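Local coordinates for protein farnesyl pyrophosphate synthetase (Staphylococcus aureus, PDB 5H9D) that probably makes heptaprenyl diphosphate, a long-chain isoprenoid, by magnesium-dependent prenyl transfer, as a member of the FPP/GGPP synthase family, at residues S227-N231 with G232-L236; E253-R256 with R257-R261. All coordinates share one frame; numbering follows the deposited sequence.

Contact 1 of 2, residues S227-N231 with G232-L236; sequences SDLLN and GHITL
The imidazole of His233 folds back over the end of the short helix 227-230. Above one face lies the backbone O of Asn231, 4.0 Å from the ring plane and displaced toward the rim, while Asp228 O sits at the edge, near that plane, 3.4 Å from His233 CD2. Asn231 CB approaches His233 CD2 at 3.6 Å. The ring is turned back by chi1 of -57°, which sets CG beside the backbone N. Next to the ring the chain forms a Schellman motif, the C-terminal cap in which Gly232 takes the left-handed conformation (phi 85°): Gly232 N binds Leu229 O at 2.8 Å, and His233 N makes a weak bond to Asp228 O, bent to 127° at the hydrogen. Alongside the cap, Leu229 CD1 meets Ile234 CD1 at 3.9 Å; each side chain sets out away from the other segment, and the ends converge. Asp228 N also binds Asp213 OD1. Asp213 and Asp210, which touches Asp228 and Thr235, belong to the second aspartate-rich motif, which in this family typically binds magnesium. Beyond the cap, Ile234 O accepts a hydrogen bond from Arg164 NH2, just before helix 236-243 begins.

Contact 2 of 2, residues E253-R256 with R257-R261; sequences EQLR and RDSER
Arg256 and Ser259 are the two ends of a type I beta turn in the connection between helices 246-253 and 261-272, closed by a backbone bond and by the serine hydroxyl. Two hydrogen bonds do this. Ser259 N donates to Arg256 O at 2.7 Å, the bond that defines the turn, and Arg256 N donates to Ser259 OG at 3.2 Å in a nearly straight line (169°). The hydroxyl can reach back because chi1 of -71° holds OG beside its own backbone N, facing the start of the turn. The charged interaction is a salt bridge between Arg256 and Asp258, neighbours but one along the chain. The arginine chain, bent at chi2, curls over the turn and brings its guanidinium against the carboxylate; OD2 lies over one face of the guanidinium instead of meeting its edge, and the two planes are only 16° apart. The modelled NH1 to OD2 separation is too short to be taken literally, and both residues also touch a crystal neighbour, so the exact pose deserves caution. Van der Waals packing comes from the buried Leu255, which, like Ser259, rests on Phe264 of helix 261-272. Here the leucine's CD1 methyl lies against the serine side chain, 3.9 Å from both CB and OG of Ser259.

Overall arrangement
The two contacts illustrate one principle, ending a helix and leading the chain on to the next, by a C-cap in one case and a beta turn in the other. Contact 1 is partly buried, its centre about 17 Å from the centre of the chain, and ends a short helix beside helix 188-215; it relies on backbone bonds and methyl packing. The centre of contact 2 lies about 28 Å from the centre of the chain, at the surface, where a serine hydroxyl and, as modelled, an exposed ion pair take a larger share. Helix 261-272 is common ground: Leu229 and Leu255 both pack on Phe264, and touch each other through Leu229 CD1 and Leu255 CD2 at 4.1 Å.

Contact 1 of 2, residues S227-N231 with G232-L236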
loop_
_atom_site.group_PDB
_atom_site.type_symbol
_atom_site.label_atom_id
_atom_site.label_comp_id
_atom_site.label_asym_id
_atom_site.label_seq_id
_atom_site.Cartn_x
_atom_site.Cartn_y
_atom_site.Cartn_z
ATOM N N SER A 227 19.553 -9.180 -8.398
ATOM C CA SER A 227 19.081 -7.991 -7.718
ATOM C C SER A 227 18.468 -8.310 -6.339
ATOM O O SER A 227 18.865 -7.733 -5.319
ATOM C CB SER A 227 18.059 -7.296 -8.622
ATOM O OG SER A 227 17.637 -6.061 -8.084
ATOM N N ASP A 228 17.508 -9.235 -6.312
ATOM C CA ASP A 228 16.853 -9.638 -5.066
ATOM C C ASP A 228 17.816 -10.239 -4.050
ATOM O O ASP A 228 17.586 -10.152 -2.852
ATOM C CB ASP A 228 15.754 -10.660 -5.330
ATOM C CG ASP A 228 14.579 -10.072 -6.058
ATOM O OD1 ASP A 228 14.191 -8.931 -5.727
ATOM O OD2 ASP A 228 14.033 -10.762 -6.948
ATOM N N LEU A 229 18.877 -10.871 -4.532
ATOM C CA LEU A 229 19.847 -11.485 -3.648
ATOM C C LEU A 229 20.824 -10.413 -3.172
ATOM O O LEU A 229 21.324 -10.465 -2.046
ATOM C CB LEU A 229 20.588 -12.585 -4.389
ATOM C CG LEU A 229 21.572 -13.388 -3.560
ATOM C CD1 LEU A 229 20.842 -13.992 -2.379
ATOM C CD2 LEU A 229 22.212 -14.463 -4.424
ATOM N N LEU A 230 21.083 -9.432 -4.032
ATOM C CA LEU A 230 21.995 -8.355 -3.685
ATOM C C LEU A 230 21.381 -7.549 -2.559
ATOM O O LEU A 230 22.087 -6.862 -1.828
ATOM C CB LEU A 230 22.263 -7.475 -4.906
ATOM C CG LEU A 230 23.064 -8.250 -5.958
ATOM C CD1 LEU A 230 22.859 -7.708 -7.363
ATOM C CD2 LEU A 230 24.514 -8.192 -5.563
ATOM N N ASN A 231 20.064 -7.650 -2.412
ATOM C CA ASN A 231 19.369 -6.939 -1.349
ATOM C C ASN A 231 19.034 -7.889 -0.220
ATOM O O ASN A 231 18.283 -7.533 0.682
ATOM C CB ASN A 231 18.082 -6.310 -1.861
ATOM C CG ASN A 231 18.327 -5.057 -2.651
ATOM O OD1 ASN A 231 19.297 -4.971 -3.408
ATOM N ND2 ASN A 231 17.429 -4.071 -2.501
ATOM N N GLY A 232 19.568 -9.101 -0.283
ATOM C CA GLY A 232 19.322 -10.070 0.765
ATOM C C GLY A 232 18.068 -10.924 0.713
ATOM O O GLY A 232 17.918 -11.782 1.576
ATOM N N HIS A 233 17.177 -10.703 -0.262
ATOM C CA HIS A 233 15.932 -11.476 -0.411
ATOM C C HIS A 233 16.186 -12.890 -0.901
ATOM O O HIS A 233 16.530 -13.099 -2.069
ATOM C CB HIS A 233 15.001 -10.802 -1.401
ATOM C CG HIS A 233 14.672 -9.395 -1.042
ATOM N ND1 HIS A 233 13.879 -9.071 0.038
ATOM C CD2 HIS A 233 15.052 -8.221 -1.599
ATOM C CE1 HIS A 233 13.786 -7.757 0.132
ATOM N NE2 HIS A 233 14.490 -7.218 -0.848
ATOM N N ILE A 234 16.002 -13.849 0.002
ATOM C CA ILE A 234 16.194 -15.264 -0.285
ATOM C C ILE A 234 14.877 -15.833 -0.824
ATOM O O ILE A 234 14.003 -16.212 -0.066
ATOM C CB ILE A 234 16.576 -15.991 0.980
ATOM C CG1 ILE A 234 17.676 -15.204 1.693
ATOM C CG2 ILE A 234 16.999 -17.386 0.661
ATOM C CD1 ILE A 234 18.905 -14.957 0.866
ATOM N N THR A 235 14.764 -15.910 -2.147
ATOM C CA THR A 235 13.549 -16.351 -2.795
ATOM C C THR A 235 13.536 -17.831 -3.166
ATOM O O THR A 235 14.567 -18.498 -3.086
ATOM C CB THR A 235 13.297 -15.465 -4.015
ATOM O OG1 THR A 235 14.336 -15.677 -4.979
ATOM C CG2 THR A 235 13.325 -13.974 -3.601
ATOM N N LEU A 236 12.372 -18.332 -3.579
ATOM C CA LEU A 236 12.216 -19.745 -3.892
ATOM C C LEU A 236 13.397 -20.428 -4.604
ATOM O O LEU A 236 13.889 -21.459 -4.135
ATOM C CB LEU A 236 10.902 -19.985 -4.664
ATOM C CG LEU A 236 10.503 -21.465 -4.794
ATOM C CD1 LEU A 236 10.443 -22.029 -3.403
ATOM C CD2 LEU A 236 9.187 -21.669 -5.500
#

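Contact 2 of 2, residues E253-R256 with R257-R261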
loop_
_atom_site.group_PDB
_atom_site.type_symbol
_atom_site.label_atom_id
_atom_site.label_comp_id
_atom_site.label_asym_id
_atom_site.label_seq_id
_atom_site.Cartn_x
_atom_site.Cartn_y
_atom_site.Cartn_z
ATOM N N GLU A 253 24.834 -18.685 4.070
ATOM C CA GLU A 253 24.878 -18.338 5.482
ATOM C C GLU A 253 25.856 -17.197 5.738
ATOM O O GLU A 253 25.677 -16.438 6.678
ATOM C CB GLU A 253 25.347 -19.521 6.346
ATOM C CG GLU A 253 24.374 -20.666 6.589
ATOM C CD GLU A 253 24.847 -21.572 7.731
ATOM O OE1 GLU A 253 26.069 -21.572 8.036
ATOM O OE2 GLU A 253 24.003 -22.289 8.321
ATOM N N GLN A 254 26.902 -17.095 4.927
ATOM C CA GLN A 254 27.914 -16.056 5.130
ATOM C C GLN A 254 27.660 -14.816 4.311
ATOM O O GLN A 254 28.494 -13.908 4.305
ATOM C CB GLN A 254 29.315 -16.552 4.737
ATOM C CG GLN A 254 29.694 -17.953 5.170
ATOM C CD GLN A 254 29.692 -18.135 6.672
ATOM O OE1 GLN A 254 30.400 -17.438 7.392
ATOM N NE2 GLN A 254 28.893 -19.080 7.151
ATOM N N LEU A 255 26.521 -14.755 3.633
ATOM C CA LEU A 255 26.239 -13.627 2.746
ATOM C C LEU A 255 25.460 -12.439 3.308
ATOM O O LEU A 255 24.409 -12.610 3.898
ATOM C CB LEU A 255 25.536 -14.165 1.484
ATOM C CG LEU A 255 25.509 -13.335 0.196
ATOM C CD1 LEU A 255 26.921 -13.158 -0.353
ATOM C CD2 LEU A 255 24.642 -14.034 -0.819
ATOM N N ARG A 256 26.001 -11.237 3.116
ATOM C CA ARG A 256 25.354 -9.995 3.554
ATOM C C ARG A 256 25.798 -8.791 2.750
ATOM O O ARG A 256 26.794 -8.840 2.028
ATOM C CB ARG A 256 25.550 -9.704 5.060
ATOM C CG ARG A 256 26.817 -10.253 5.724
ATOM C CD ARG A 256 28.068 -9.479 5.367
ATOM N NE ARG A 256 29.227 -10.122 5.980
ATOM C CZ ARG A 256 30.494 -9.814 5.724
ATOM N NH1 ARG A 256 30.792 -8.852 4.855
ATOM N NH2 ARG A 256 31.458 -10.489 6.331
ATOM N N ARG A 257 25.042 -7.709 2.879
ATOM C CA ARG A 257 25.313 -6.492 2.132
ATOM C C ARG A 257 26.792 -6.150 1.883
ATOM O O ARG A 257 27.206 -5.928 0.743
ATOM C CB ARG A 257 24.601 -5.314 2.802
ATOM C CG ARG A 257 23.184 -5.094 2.281
ATOM C CD ARG A 257 22.457 -3.952 3.007
ATOM N NE ARG A 257 21.919 -4.347 4.311
ATOM C CZ ARG A 257 20.889 -5.174 4.494
ATOM N NH1 ARG A 257 20.264 -5.713 3.449
ATOM N NH2 ARG A 257 20.483 -5.466 5.731
ATOM N N ASP A 258 27.591 -6.112 2.939
ATOM C CA ASP A 258 28.992 -5.774 2.771
ATOM C C ASP A 258 29.853 -6.864 2.129
ATOM O O ASP A 258 31.082 -6.771 2.141
ATOM C CB ASP A 258 29.593 -5.342 4.114
ATOM C CG ASP A 258 29.055 -6.141 5.293
ATOM O OD1 ASP A 258 27.842 -6.043 5.600
ATOM O OD2 ASP A 258 29.853 -6.862 5.924
ATOM N N SER A 259 29.228 -7.897 1.568
ATOM C CA SER A 259 30.013 -8.943 0.921
ATOM C C SER A 259 30.456 -8.399 -0.437
ATOM O O SER A 259 29.787 -7.531 -1.025
ATOM C CB SER A 259 29.200 -10.224 0.746
ATOM O OG SER A 259 28.969 -10.873 1.982
ATOM N N GLU A 260 31.595 -8.886 -0.924
ATOM C CA GLU A 260 32.126 -8.405 -2.191
ATOM C C GLU A 260 31.307 -8.910 -3.380
ATOM O O GLU A 260 30.944 -10.089 -3.451
ATOM C CB GLU A 260 33.620 -8.775 -2.323
ATOM C CG GLU A 260 34.101 -9.880 -1.381
ATOM C CD GLU A 260 35.597 -10.187 -1.515
ATOM O OE1 GLU A 260 36.065 -11.133 -0.834
ATOM O OE2 GLU A 260 36.301 -9.487 -2.290
ATOM N N ARG A 261 31.016 -7.996 -4.305
ATOM C CA ARG A 261 30.210 -8.296 -5.479
ATOM C C ARG A 261 30.477 -9.642 -6.146
ATOM O O ARG A 261 29.598 -10.173 -6.838
ATOM C CB ARG A 261 30.357 -7.189 -6.522
ATOM C CG ARG A 261 29.100 -6.968 -7.375
ATOM C CD ARG A 261 28.113 -6.063 -6.647
ATOM N NE ARG A 261 27.026 -5.576 -7.503
ATOM C CZ ARG A 261 26.509 -4.343 -7.440
ATOM N NH1 ARG A 261 26.982 -3.453 -6.560
ATOM N NH2 ARG A 261 25.511 -3.996 -8.254
#